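Local coordinates for protein BexL (PDB 4XRW) that probably works as a two-domain aromatase/cyclase that cyclises and dehydrates polyketide chains in the BE-7585A biosynthetic pathway of Amycolatopsis orientalis, at residues A[254-259]-A[287-292]; A[171-176]-A[280-285]; A[233-238]-A[249-254]; A[49-54]-A[157-162]; A[203-208]-A[222-227]. All blocks are in the same frame, centred on the assembly; numbering follows the deposited sequence.

From the N terminus, interaction 4 comes first: it closes a loop of about a hundred residues by bringing helix 138-166 back against the end of helix 47-50 in the N-terminal domain. Interaction 2 then spans most of the second domain, pairing its first strand, 172-181, with its last, 274-284. Inside that span two hairpin contacts follow in series, interaction 5 between strands 205-212 and 217-225 and interaction 3 between strands 231-241 and 245-250. Interaction 1 opens within the span but ends beyond it on helix 289-293, so it crosses interaction 2. Interactions 3 and 4 touch through Lys249, linking the two domains.

Interaction 1 of 5, residues A[254-259]-A[287-292]; sequences PALMTL and ANIAKV
The type I beta turn from Pro254 to Met257, which leads into strand 257-268 of the second domain, sets Ala255 and Leu256 against the first turn of the short helix 289-293. One polar bond crosses. Asn288 ND2 gives a hydrogen to Ala255 O at 2.9 Å, nearly straight at 166°. The acceptor lies close to the amide plane of Asn288, while the donor itself is tilted out of the carbonyl plane of Ala255. With CG anti to its own carbonyl carbon (chi1 -63°), Asn288 brings its amide to the carbonyl of Ala255. Ala255 CB sits beside that amide and also meets Val292 CG2 at 3.8 Å.

Leu256 carries the apolar half. Its CD2 branch comes up against the helix, 3.8 Å from Ile289 CA and 4.0 Å from Val292 CB, and its CG lies 4.0 Å from Val292 CG1, the two side chains crossing obliquely. Leu256 also touches Phe305 and Val306 of the long helix 299-326, and Ile289 touches Ala302, so the turn, the short helix and the long one share an apolar patch. The backbone of Leu256 is hydrogen-bonded to Asn285, at the end of the neighbouring strand. Cutting Asn288 back to an alanine is likely to leave Ala255 O without its amide partner and Ala255 CB without the amide it sits beside. The contact thus works by division of labour: one well-directed amide bond ties the turn to the start of the helix, while Leu256 packs on Ile289 and Val292 beside it.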
# COMPACT_ATOMS: atom_id res chain seq x y z
N PRO A 254 4.24 -3.05 13.80
CA PRO A 254 4.51 -2.88 15.22
C PRO A 254 3.35 -2.16 15.89
O PRO A 254 2.47 -1.62 15.19
CB PRO A 254 5.76 -2.04 15.24
CG PRO A 254 5.68 -1.22 14.06
CD PRO A 254 5.00 -2.07 13.01
N ALA A 255 3.36 -2.14 17.22
CA ALA A 255 2.22 -1.60 17.97
C ALA A 255 1.90 -0.15 17.64
O ALA A 255 0.74 0.23 17.70
CB ALA A 255 2.46 -1.74 19.48
N LEU A 256 2.90 0.65 17.27
CA LEU A 256 2.71 2.10 17.05
C LEU A 256 2.20 2.53 15.68
O LEU A 256 1.85 3.70 15.49
CB LEU A 256 4.02 2.88 17.27
CG LEU A 256 4.58 3.14 18.67
CD1 LEU A 256 5.73 4.13 18.55
CD2 LEU A 256 3.50 3.65 19.64
N MET A 257 2.18 1.62 14.71
CA MET A 257 1.77 1.98 13.35
C MET A 257 0.56 1.16 12.93
O MET A 257 0.52 -0.07 13.11
CB MET A 257 2.93 1.78 12.34
CG MET A 257 4.18 2.61 12.60
SD MET A 257 5.41 2.50 11.27
CE MET A 257 5.84 0.81 11.44
N THR A 258 -0.43 1.84 12.38
CA THR A 258 -1.54 1.16 11.74
C THR A 258 -1.27 0.99 10.24
O THR A 258 -1.87 0.12 9.61
CB THR A 258 -2.84 1.93 11.92
OG1 THR A 258 -2.67 3.25 11.42
CG2 THR A 258 -3.19 2.01 13.36
N LEU A 259 -0.38 1.80 9.69
CA LEU A 259 0.01 1.69 8.29
C LEU A 259 1.43 2.16 8.13
O LEU A 259 1.86 3.12 8.76
CB LEU A 259 -0.92 2.52 7.39
CG LEU A 259 -0.47 2.60 5.91
CD1 LEU A 259 -1.52 2.06 4.99
CD2 LEU A 259 -0.05 4.01 5.53
N ALA A 287 -3.73 3.93 20.16
CA ALA A 287 -4.14 3.05 21.26
C ALA A 287 -2.97 2.48 22.04
O ALA A 287 -3.11 2.08 23.20
CB ALA A 287 -4.99 1.91 20.74
N ASN A 288 -1.81 2.42 21.39
CA ASN A 288 -0.64 1.76 21.98
C ASN A 288 0.49 2.70 22.38
O ASN A 288 1.54 2.24 22.80
CB ASN A 288 -0.12 0.71 20.99
CG ASN A 288 -1.13 -0.37 20.74
OD1 ASN A 288 -1.81 -0.82 21.66
ND2 ASN A 288 -1.26 -0.79 19.48
N ILE A 289 0.28 4.01 22.25
CA ILE A 289 1.35 4.97 22.50
C ILE A 289 1.81 4.93 23.96
O ILE A 289 3.01 4.98 24.25
CB ILE A 289 0.93 6.40 22.14
CG1 ILE A 289 0.72 6.51 20.62
CG2 ILE A 289 1.99 7.41 22.57
CD1 ILE A 289 0.12 7.81 20.17
N ALA A 290 0.85 4.82 24.87
CA ALA A 290 1.15 4.81 26.30
C ALA A 290 1.82 3.50 26.71
O ALA A 290 2.82 3.50 27.43
CB ALA A 290 -0.11 5.03 27.11
N LYS A 291 1.27 2.38 26.25
CA LYS A 291 1.80 1.06 26.57
C LYS A 291 3.23 0.90 26.06
O LYS A 291 4.04 0.18 26.66
CB LYS A 291 0.90 -0.03 25.99
CG LYS A 291 1.58 -1.39 25.90
CD LYS A 291 0.61 -2.54 26.18
CE LYS A 291 0.97 -3.26 27.48
NZ LYS A 291 1.03 -2.32 28.65
N VAL A 292 3.55 1.58 24.97
CA VAL A 292 4.87 1.45 24.34
C VAL A 292 5.86 2.48 24.85
O VAL A 292 6.97 2.13 25.25
CB VAL A 292 4.76 1.58 22.79
CG1 VAL A 292 6.15 1.73 22.11
CG2 VAL A 292 3.97 0.41 22.24

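Interaction 2 of 5, residues A[171-176]-A[280-285]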
# COMPACT_ATOMS: atom_id res chain seq x y z
N LEU A 171 -2.25 12.17 12.87
CA LEU A 171 -1.97 10.74 12.91
C LEU A 171 -1.25 10.24 11.66
O LEU A 171 -0.63 9.18 11.69
CB LEU A 171 -3.27 9.96 13.08
CG LEU A 171 -4.13 10.38 14.28
CD1 LEU A 171 -5.37 9.53 14.37
CD2 LEU A 171 -3.34 10.30 15.57
N THR A 172 -1.35 10.99 10.58
CA THR A 172 -0.82 10.56 9.29
C THR A 172 0.23 11.53 8.85
O THR A 172 -0.02 12.73 8.82
CB THR A 172 -1.93 10.50 8.24
OG1 THR A 172 -2.91 9.55 8.66
CG2 THR A 172 -1.39 10.09 6.86
N PHE A 173 1.42 11.04 8.51
CA PHE A 173 2.48 11.92 8.08
C PHE A 173 3.37 11.19 7.08
O PHE A 173 3.38 9.97 7.04
CB PHE A 173 3.29 12.44 9.27
CG PHE A 173 3.95 11.37 10.07
CD1 PHE A 173 5.27 11.03 9.83
CD2 PHE A 173 3.26 10.68 11.05
CE1 PHE A 173 5.90 10.04 10.57
CE2 PHE A 173 3.87 9.68 11.79
CZ PHE A 173 5.21 9.36 11.54
N SER A 174 4.08 11.97 6.29
CA SER A 174 4.91 11.44 5.25
C SER A 174 6.20 12.23 5.23
O SER A 174 6.20 13.42 5.53
CB SER A 174 4.19 11.50 3.93
OG SER A 174 5.08 11.38 2.84
N PHE A 175 7.30 11.58 4.90
CA PHE A 175 8.58 12.29 4.82
C PHE A 175 9.51 11.54 3.86
O PHE A 175 9.31 10.35 3.62
CB PHE A 175 9.22 12.41 6.20
CG PHE A 175 9.59 11.10 6.83
CD1 PHE A 175 10.84 10.54 6.61
CD2 PHE A 175 8.69 10.42 7.63
CE1 PHE A 175 11.19 9.33 7.19
CE2 PHE A 175 9.03 9.21 8.20
CZ PHE A 175 10.28 8.66 7.98
N THR A 176 10.49 12.26 3.32
CA THR A 176 11.41 11.72 2.32
C THR A 176 12.87 12.05 2.68
O THR A 176 13.15 13.14 3.15
CB THR A 176 11.09 12.26 0.93
OG1 THR A 176 9.74 11.92 0.56
CG2 THR A 176 12.04 11.71 -0.11
N HIS A 280 8.47 7.69 3.06
CA HIS A 280 7.67 6.93 3.97
C HIS A 280 6.36 7.62 4.25
O HIS A 280 6.34 8.78 4.45
CB HIS A 280 8.35 6.70 5.29
CG HIS A 280 9.66 6.01 5.20
ND1 HIS A 280 9.82 4.67 5.46
CD2 HIS A 280 10.90 6.49 4.97
CE1 HIS A 280 11.08 4.35 5.33
NE2 HIS A 280 11.76 5.44 5.03
N THR A 281 5.29 6.85 4.28
CA THR A 281 4.00 7.31 4.79
C THR A 281 3.58 6.43 5.98
O THR A 281 3.58 5.16 5.91
CB THR A 281 2.90 7.30 3.70
OG1 THR A 281 3.17 8.31 2.71
CG2 THR A 281 1.53 7.57 4.32
N VAL A 282 3.24 7.10 7.09
CA VAL A 282 2.87 6.40 8.29
C VAL A 282 1.52 6.89 8.81
O VAL A 282 1.25 8.08 8.75
CB VAL A 282 3.91 6.59 9.42
CG1 VAL A 282 3.48 5.86 10.68
CG2 VAL A 282 5.27 6.06 8.98
N VAL A 283 0.71 5.96 9.30
CA VAL A 283 -0.44 6.27 10.14
C VAL A 283 -0.19 5.70 11.52
O VAL A 283 0.09 4.51 11.69
CB VAL A 283 -1.76 5.70 9.59
CG1 VAL A 283 -2.94 6.07 10.50
CG2 VAL A 283 -2.01 6.20 8.18
N LEU A 284 -0.29 6.55 12.55
CA LEU A 284 -0.07 6.08 13.92
C LEU A 284 -1.24 5.35 14.54
O LEU A 284 -2.39 5.55 14.18
CB LEU A 284 0.30 7.27 14.81
CG LEU A 284 1.62 7.94 14.51
CD1 LEU A 284 1.75 9.21 15.37
CD2 LEU A 284 2.74 6.99 14.79
N ASN A 285 -0.91 4.46 15.47
CA ASN A 285 -1.88 3.72 16.25
C ASN A 285 -1.83 4.38 17.62
O ASN A 285 -0.89 4.18 18.38
CB ASN A 285 -1.51 2.24 16.33
CG ASN A 285 -2.59 1.38 16.93
OD1 ASN A 285 -3.54 1.89 17.52
ND2 ASN A 285 -2.45 0.07 16.78
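Five backbone hydrogen bonds join Leu171-Phe175 to His280-Leu284. Phe173 and Val282 make a hydrogen-bonded antiparallel pair, with Val282 N to Phe173 O at 2.9 Å and almost straight, and the return bond from Phe173 N to Val282 O at 3.0 Å. Phe175 and His280 repeat the pattern, and Leu284 N reaches Leu171 O at 2.8 Å to finish the ladder. In the non-hydrogen-bonded pairs between them, CA-H groups add weak contacts to carbonyl oxygens, as from Ser174 CA to His280 O.

The aromatic contacts all lie on the face that carries Phe173, Phe175, His280 and Val282. Both phenylalanines hold CG between the backbone N and the carbonyl carbon (chi1 60° and 64°), which swings each ring back over its partner strand. Val282 CB then lies over one face of the Phe173 ring, 4.1 Å from its centroid, in a CH-pi contact, while Leu284 CG stands at the ring's edge. His280 CB does the same to the Phe175 ring; the two rings themselves are near parallel, planes at 23°, but slid so far that they barely overlap.

These strands form one edge of the antiparallel sheet of a helix-grip domain: 172-181 is one of its two outermost strands, and helix 299-326 lies over the aromatic face, where Arg303 touches Phe173 and Ser311 touches Phe175.

The polar side chains look elsewhere. His280 NE2 is hydrogen-bonded to Ser314 OG and its ND1 to His260 NE2. On the opposite face, the hydroxyls of Ser174 and Thr281 are both hydrogen-bonded to Glu279 OE2, and Thr172 OG1, 3.5 Å from Val283 CG2, is hydrogen-bonded to Leu165 O.

Interaction 3 of 5, residues A[233-238]-A[249-254]; sequences TTESVR and KQTTLP
Glu235 meets Thr251 and Thr252 where the hairpin of strands 231-241 and 245-250 frays out of regular pairing. Its side chain starts at CB, which packs against Thr252 CG2 at 3.9 Å and lies close to Thr251 OG1. CG lies anti to the backbone N (chi1 180°), and the extended chain runs on past the same hydroxyl, 3.2 Å from CG to Thr251 OG1. At the tip the carboxylate splits its work. OE2 accepts a hydrogen bond from Thr251 OG1 at 2.7 Å, met on the anti side and somewhat out of the carboxylate plane, while OE1 forms a salt bridge with Arg221 on the next strand.

The backbone of Glu235 is gripped as well. Its N donates to Thr252 OG1 at 2.8 Å in an almost straight bond of 175°, and its O takes Thr251 N at 2.9 Å, with a weaker bond from Thr252 N. Regular antiparallel pairing resumes at Ser236 with Gln250 and at Val237 with Lys249, where Val237 N and Lys249 O are 2.9 Å apart. Gln250 turns its NE2 back to Thr252 O, 2.8 Å away, which braces the departing chain; its OE1 is hydrogen-bonded to His260.

Were Glu235 an alanine, Thr251 OG1 and Arg221 would probably lose their shared carboxylate partner, and the threonine hydroxyl could turn more freely. Thr252 OG1 takes the backbone N-H of Glu235 in place of a strand carbonyl, while Thr251 OG1 ties the carboxylate to the departing chain, and the arginine is likely to steady the glutamate's negative charge.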
# COMPACT_ATOMS: atom_id res chain seq x y z
N THR A 233 11.72 -9.21 13.26
CA THR A 233 11.50 -9.96 12.04
C THR A 233 10.26 -9.33 11.39
O THR A 233 9.20 -9.32 11.98
CB THR A 233 11.29 -11.45 12.27
OG1 THR A 233 12.44 -12.00 12.95
CG2 THR A 233 11.14 -12.16 10.95
N THR A 234 10.44 -8.78 10.20
CA THR A 234 9.47 -7.90 9.57
C THR A 234 9.25 -8.28 8.12
O THR A 234 10.21 -8.58 7.41
CB THR A 234 9.97 -6.44 9.61
OG1 THR A 234 10.40 -6.13 10.95
CG2 THR A 234 8.86 -5.50 9.22
N GLU A 235 7.99 -8.25 7.67
CA GLU A 235 7.65 -8.55 6.29
C GLU A 235 7.10 -7.31 5.63
O GLU A 235 6.31 -6.58 6.23
CB GLU A 235 6.63 -9.67 6.23
CG GLU A 235 6.19 -10.08 4.81
CD GLU A 235 5.07 -11.11 4.83
OE1 GLU A 235 5.36 -12.31 5.11
OE2 GLU A 235 3.89 -10.71 4.58
N SER A 236 7.52 -7.08 4.39
CA SER A 236 6.87 -6.15 3.49
C SER A 236 6.68 -6.78 2.12
O SER A 236 7.38 -7.73 1.75
CB SER A 236 7.69 -4.88 3.37
OG SER A 236 8.96 -5.22 2.82
N VAL A 237 5.74 -6.24 1.35
CA VAL A 237 5.55 -6.65 -0.03
C VAL A 237 5.99 -5.48 -0.91
O VAL A 237 5.62 -4.33 -0.63
CB VAL A 237 4.09 -7.04 -0.30
CG1 VAL A 237 3.86 -7.24 -1.78
CG2 VAL A 237 3.73 -8.29 0.50
N ARG A 238 6.85 -5.74 -1.87
CA ARG A 238 7.41 -4.71 -2.74
C ARG A 238 7.07 -4.97 -4.20
O ARG A 238 7.02 -6.11 -4.67
CB ARG A 238 8.95 -4.63 -2.57
CG ARG A 238 9.38 -4.73 -1.14
CD ARG A 238 10.78 -4.10 -0.90
NE ARG A 238 11.78 -4.75 -1.75
CZ ARG A 238 13.06 -4.39 -1.83
NH1 ARG A 238 13.50 -3.38 -1.13
NH2 ARG A 238 13.88 -5.05 -2.62
N LYS A 249 4.77 -1.96 0.95
CA LYS A 249 3.90 -1.86 2.11
C LYS A 249 4.35 -2.86 3.14
O LYS A 249 4.61 -4.03 2.80
CB LYS A 249 2.42 -2.11 1.74
CG LYS A 249 1.53 -2.29 2.96
CD LYS A 249 0.05 -2.37 2.60
CE LYS A 249 -0.60 -1.01 2.45
NZ LYS A 249 -2.09 -1.08 2.18
N GLN A 250 4.43 -2.40 4.39
CA GLN A 250 4.77 -3.27 5.51
C GLN A 250 3.54 -4.06 5.92
O GLN A 250 2.48 -3.50 6.20
CB GLN A 250 5.32 -2.48 6.69
CG GLN A 250 5.88 -3.34 7.76
CD GLN A 250 6.69 -2.56 8.82
OE1 GLN A 250 7.27 -1.53 8.53
NE2 GLN A 250 6.76 -3.10 10.03
N THR A 251 3.66 -5.38 5.94
CA THR A 251 2.50 -6.22 6.23
C THR A 251 2.45 -6.76 7.66
O THR A 251 1.39 -7.21 8.12
CB THR A 251 2.43 -7.39 5.26
OG1 THR A 251 3.69 -8.06 5.28
CG2 THR A 251 2.12 -6.87 3.85
N THR A 252 3.57 -6.69 8.37
CA THR A 252 3.62 -7.05 9.78
C THR A 252 3.95 -5.76 10.54
O THR A 252 5.08 -5.28 10.50
CB THR A 252 4.67 -8.13 10.06
OG1 THR A 252 5.93 -7.70 9.55
CG2 THR A 252 4.29 -9.46 9.39
N LEU A 253 2.96 -5.18 11.20
CA LEU A 253 3.14 -3.85 11.80
C LEU A 253 3.36 -3.92 13.31
O LEU A 253 2.75 -4.75 13.99
CB LEU A 253 1.93 -2.96 11.50
CG LEU A 253 1.62 -2.66 10.03
CD1 LEU A 253 0.15 -2.31 9.82
CD2 LEU A 253 2.49 -1.52 9.52
N PRO A 254 4.24 -3.05 13.80
CA PRO A 254 4.51 -2.88 15.22
C PRO A 254 3.35 -2.16 15.89
O PRO A 254 2.47 -1.62 15.19
CB PRO A 254 5.76 -2.04 15.24
CG PRO A 254 5.68 -1.22 14.06
CD PRO A 254 5.00 -2.07 13.01

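Interaction 4 of 5, residues A[49-54]-A[157-162]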
# COMPACT_ATOMS: atom_id res chain seq x y z
N ARG A 49 -3.46 3.57 1.34
CA ARG A 49 -3.78 4.14 2.65
C ARG A 49 -5.15 3.75 3.15
O ARG A 49 -5.37 3.75 4.36
CB ARG A 49 -3.70 5.68 2.62
CG ARG A 49 -2.53 6.26 1.88
CD ARG A 49 -2.61 7.79 1.86
NE ARG A 49 -1.37 8.37 1.35
CZ ARG A 49 -0.91 9.57 1.68
NH1 ARG A 49 -1.58 10.34 2.53
NH2 ARG A 49 0.24 9.99 1.16
N ILE A 50 -6.08 3.46 2.25
CA ILE A 50 -7.47 3.18 2.63
C ILE A 50 -7.93 1.74 2.42
O ILE A 50 -8.94 1.31 3.01
CB ILE A 50 -8.45 4.08 1.85
CG1 ILE A 50 -8.38 3.83 0.35
CG2 ILE A 50 -8.13 5.50 2.13
CD1 ILE A 50 -9.55 4.45 -0.45
N PHE A 51 -7.23 1.01 1.54
CA PHE A 51 -7.43 -0.44 1.37
C PHE A 51 -6.20 -1.20 1.86
O PHE A 51 -5.20 -1.30 1.15
CB PHE A 51 -7.71 -0.78 -0.10
CG PHE A 51 -8.92 -0.08 -0.66
CD1 PHE A 51 -10.18 -0.32 -0.14
CD2 PHE A 51 -8.80 0.81 -1.70
CE1 PHE A 51 -11.28 0.33 -0.64
CE2 PHE A 51 -9.93 1.47 -2.22
CZ PHE A 51 -11.16 1.22 -1.69
N PRO A 52 -6.27 -1.79 3.05
CA PRO A 52 -5.05 -2.42 3.59
C PRO A 52 -4.38 -3.46 2.68
O PRO A 52 -3.16 -3.49 2.69
CB PRO A 52 -5.56 -3.05 4.90
CG PRO A 52 -6.65 -2.12 5.33
CD PRO A 52 -7.35 -1.74 4.05
N PRO A 53 -5.13 -4.24 1.88
CA PRO A 53 -4.39 -5.17 1.01
C PRO A 53 -3.61 -4.53 -0.13
O PRO A 53 -2.73 -5.20 -0.68
CB PRO A 53 -5.49 -6.08 0.44
CG PRO A 53 -6.64 -5.93 1.41
CD PRO A 53 -6.58 -4.46 1.80
N THR A 54 -3.93 -3.31 -0.52
CA THR A 54 -3.37 -2.73 -1.74
C THR A 54 -1.94 -2.26 -1.49
O THR A 54 -1.66 -1.51 -0.57
CB THR A 54 -4.22 -1.55 -2.26
OG1 THR A 54 -5.58 -1.99 -2.49
CG2 THR A 54 -3.67 -1.05 -3.54
N ALA A 157 -15.57 -1.91 6.12
CA ALA A 157 -15.18 -1.66 7.50
C ALA A 157 -13.77 -1.06 7.57
O ALA A 157 -13.52 -0.12 8.32
CB ALA A 157 -15.23 -2.92 8.29
N ALA A 158 -12.85 -1.59 6.76
CA ALA A 158 -11.49 -1.07 6.72
C ALA A 158 -11.49 0.33 6.09
O ALA A 158 -10.74 1.21 6.51
CB ALA A 158 -10.58 -2.03 5.95
N LEU A 159 -12.33 0.57 5.09
CA LEU A 159 -12.42 1.88 4.48
C LEU A 159 -12.79 2.94 5.51
O LEU A 159 -12.17 4.00 5.59
CB LEU A 159 -13.45 1.89 3.35
CG LEU A 159 -13.75 3.24 2.71
CD1 LEU A 159 -12.62 3.66 1.79
CD2 LEU A 159 -15.05 3.19 1.96
N LYS A 160 -13.84 2.67 6.28
CA LYS A 160 -14.27 3.59 7.34
C LYS A 160 -13.15 3.83 8.35
O LYS A 160 -12.84 4.97 8.68
CB LYS A 160 -15.51 3.03 8.03
CG LYS A 160 -15.99 3.82 9.23
CD LYS A 160 -17.20 3.15 9.90
CE LYS A 160 -17.66 3.92 11.15
NZ LYS A 160 -17.92 5.37 10.84
N HIS A 161 -12.56 2.75 8.86
CA HIS A 161 -11.49 2.85 9.85
C HIS A 161 -10.33 3.72 9.34
O HIS A 161 -9.87 4.64 10.02
CB HIS A 161 -11.00 1.46 10.20
CG HIS A 161 -9.92 1.45 11.24
ND1 HIS A 161 -10.19 1.45 12.59
CD2 HIS A 161 -8.57 1.42 11.12
CE1 HIS A 161 -9.05 1.43 13.26
NE2 HIS A 161 -8.05 1.41 12.39
N ASN A 162 -9.87 3.43 8.13
CA ASN A 162 -8.71 4.12 7.59
C ASN A 162 -9.00 5.52 7.09
O ASN A 162 -8.16 6.41 7.28
CB ASN A 162 -8.10 3.28 6.48
CG ASN A 162 -7.58 1.99 6.99
OD1 ASN A 162 -6.92 1.95 8.02
ND2 ASN A 162 -7.92 0.91 6.32
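Asn162 ND2 gives a weak hydrogen bond, 3.5 Å long, to Ile50 O, and this is the polar link between the end of helix 47-50 and the long helix 138-166. In the helix-grip fold that long helix packs along the curved antiparallel sheet, here the sheet of the N-terminal domain; residues 49-54 pass beside it as the chain leaves its short helix. A chi1 of -64° sets the Asn162 amide beside its own backbone N and lays the side chain across the end of that short helix: CB is 3.5 Å from Arg49 O, and ND2 lies against Pro52 CG at 3.4 Å.

Beside the amide, on the same helix side of the proline ring, Ala158 CB, one turn earlier, is 3.8 Å from Pro52 CD. Deeper in, Ile50 and Leu159 run side by side and point the same way, meeting through their CD1 methyls at 3.9 Å. Leu159 CD1 also comes obliquely to the Phe51 ring, and Ile50 CG1 lies over one face of that ring; Trp47 packs edge-to-face with it.

Phe51 starts a type I turn to Thr54, closed by Thr54 N to Phe51 O at 2.9 Å. A bound MES molecule, probably from the crystallisation liquor, takes a hydrogen bond with Thr54 OG1 and lies about 4 Å from the Phe51 side chain, consistent with a pocket here. From the second domain, Lys249 NZ is hydrogen-bonded to both Pro52 O and Thr54 O.

Interaction 5 of 5, residues A[203-208]-A[222-227]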
# COMPACT_ATOMS: atom_id res chain seq x y z
N PRO A 203 24.65 -3.18 7.86
CA PRO A 203 25.08 -3.67 9.19
C PRO A 203 23.93 -4.02 10.15
O PRO A 203 24.13 -4.79 11.08
CB PRO A 203 25.91 -2.50 9.74
CG PRO A 203 25.54 -1.31 8.93
CD PRO A 203 25.10 -1.80 7.59
N HIS A 204 22.77 -3.45 9.93
CA HIS A 204 21.64 -3.66 10.83
C HIS A 204 20.81 -4.93 10.46
O HIS A 204 19.92 -5.34 11.20
CB HIS A 204 20.75 -2.40 10.86
CG HIS A 204 20.36 -1.84 9.51
ND1 HIS A 204 19.11 -2.04 8.96
CD2 HIS A 204 21.04 -1.07 8.62
CE1 HIS A 204 19.04 -1.44 7.79
NE2 HIS A 204 20.20 -0.83 7.56
N VAL A 205 21.15 -5.56 9.34
CA VAL A 205 20.41 -6.74 8.83
C VAL A 205 21.15 -8.05 9.09
O VAL A 205 22.27 -8.26 8.61
CB VAL A 205 20.15 -6.58 7.31
CG1 VAL A 205 19.41 -7.83 6.73
CG2 VAL A 205 19.39 -5.33 7.05
N SER A 206 20.57 -8.93 9.90
CA SER A 206 21.25 -10.19 10.23
C SER A 206 20.85 -11.36 9.37
O SER A 206 21.59 -12.33 9.25
CB SER A 206 20.98 -10.56 11.70
OG SER A 206 19.60 -10.63 11.88
N SER A 207 19.69 -11.30 8.74
CA SER A 207 19.21 -12.41 7.93
C SER A 207 18.08 -11.92 7.04
O SER A 207 17.35 -11.00 7.46
CB SER A 207 18.72 -13.53 8.84
OG SER A 207 18.36 -14.69 8.12
N VAL A 208 17.97 -12.48 5.84
CA VAL A 208 16.92 -12.12 4.86
C VAL A 208 16.31 -13.35 4.26
O VAL A 208 16.99 -14.36 3.96
CB VAL A 208 17.49 -11.20 3.72
CG1 VAL A 208 16.43 -10.87 2.66
CG2 VAL A 208 18.01 -9.92 4.31
N MET A 222 12.76 -9.86 6.76
CA MET A 222 14.13 -9.66 7.22
C MET A 222 14.24 -9.48 8.71
O MET A 222 13.31 -9.05 9.36
CB MET A 222 14.78 -8.50 6.49
CG MET A 222 14.10 -7.22 6.56
SD MET A 222 14.93 -6.10 5.39
CE MET A 222 15.62 -4.91 6.52
N ASP A 223 15.40 -9.92 9.21
CA ASP A 223 15.79 -9.80 10.59
C ASP A 223 16.71 -8.63 10.78
O ASP A 223 17.73 -8.50 10.07
CB ASP A 223 16.52 -11.06 11.04
CG ASP A 223 15.60 -12.21 11.32
OD1 ASP A 223 14.37 -12.12 11.06
OD2 ASP A 223 16.13 -13.23 11.78
N THR A 224 16.36 -7.75 11.70
CA THR A 224 17.14 -6.56 11.95
C THR A 224 17.42 -6.39 13.43
O THR A 224 16.72 -6.95 14.26
CB THR A 224 16.44 -5.32 11.47
OG1 THR A 224 15.14 -5.27 12.07
CG2 THR A 224 16.29 -5.35 9.98
N ARG A 225 18.46 -5.61 13.74
CA ARG A 225 18.69 -5.18 15.11
C ARG A 225 18.56 -3.67 15.16
O ARG A 225 19.20 -2.98 14.38
CB ARG A 225 20.07 -5.60 15.60
CG ARG A 225 20.33 -5.08 17.02
CD ARG A 225 21.75 -5.30 17.48
NE ARG A 225 21.89 -6.52 18.26
CZ ARG A 225 22.70 -7.53 17.97
NH1 ARG A 225 23.46 -7.51 16.88
NH2 ARG A 225 22.74 -8.58 18.79
N ALA A 226 17.77 -3.17 16.11
CA ALA A 226 17.51 -1.75 16.21
C ALA A 226 18.52 -1.09 17.15
O ALA A 226 19.30 -1.78 17.83
CB ALA A 226 16.09 -1.52 16.70
N LYS A 227 18.50 0.23 17.18
CA LYS A 227 19.42 1.01 18.01
C LYS A 227 19.33 0.64 19.51
O LYS A 227 20.35 0.50 20.18
CB LYS A 227 19.15 2.50 17.85
CG LYS A 227 19.83 3.16 16.66
CD LYS A 227 20.05 4.64 16.95
CE LYS A 227 20.78 4.82 18.28
NZ LYS A 227 20.86 6.25 18.72
O HOH W 1 18.63 -13.08 12.49
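Met222 holds its CG between the backbone N and the carbonyl carbon (chi1 56°) and bends at chi3 (-114°), which carries CE back to Val205 CG2, 3.8 Å away, the two side chains crossing at about a right angle. Its CB meanwhile lies alongside Val208 CG2 at 4.1 Å, so the methionine spans two valines on one face of the hairpin formed by strands 205-212 and 217-225.

Between those valines the register slips by one residue. Asp223 faces both Ser206 and Ser207: Ser206 N gives its hydrogen to Asp223 O at 2.9 Å, while Asp223 N is hydrogen-bonded to Ser207 O at 2.8 Å and 174°. This is a beta bulge in strand 205-212, an outermost strand of the second domain's sheet. Past it, Arg225 N reaches His204 O at 2.9 Å and continues the ladder.

The extra residue brings Ser206 OG beside Asp223 CB, at 3.2 Å, and a water bridges the two side chains: it donates to Asp223 OD2 at 2.6 Å and lies 2.7 Å from Ser206 OG. The other carboxylate oxygen, OD1, is hydrogen-bonded to Thr233 OG1 on the next strand. His204 turns its ring edge to Thr224 CG2 and rests on Asn313 and Thr317 of helix 299-326. Its ND1 is buried with no partner in the model, probably at some cost, just ahead of the strand, whereas both carboxylate oxygens of Asp223 are satisfied across the bulge and the sheet.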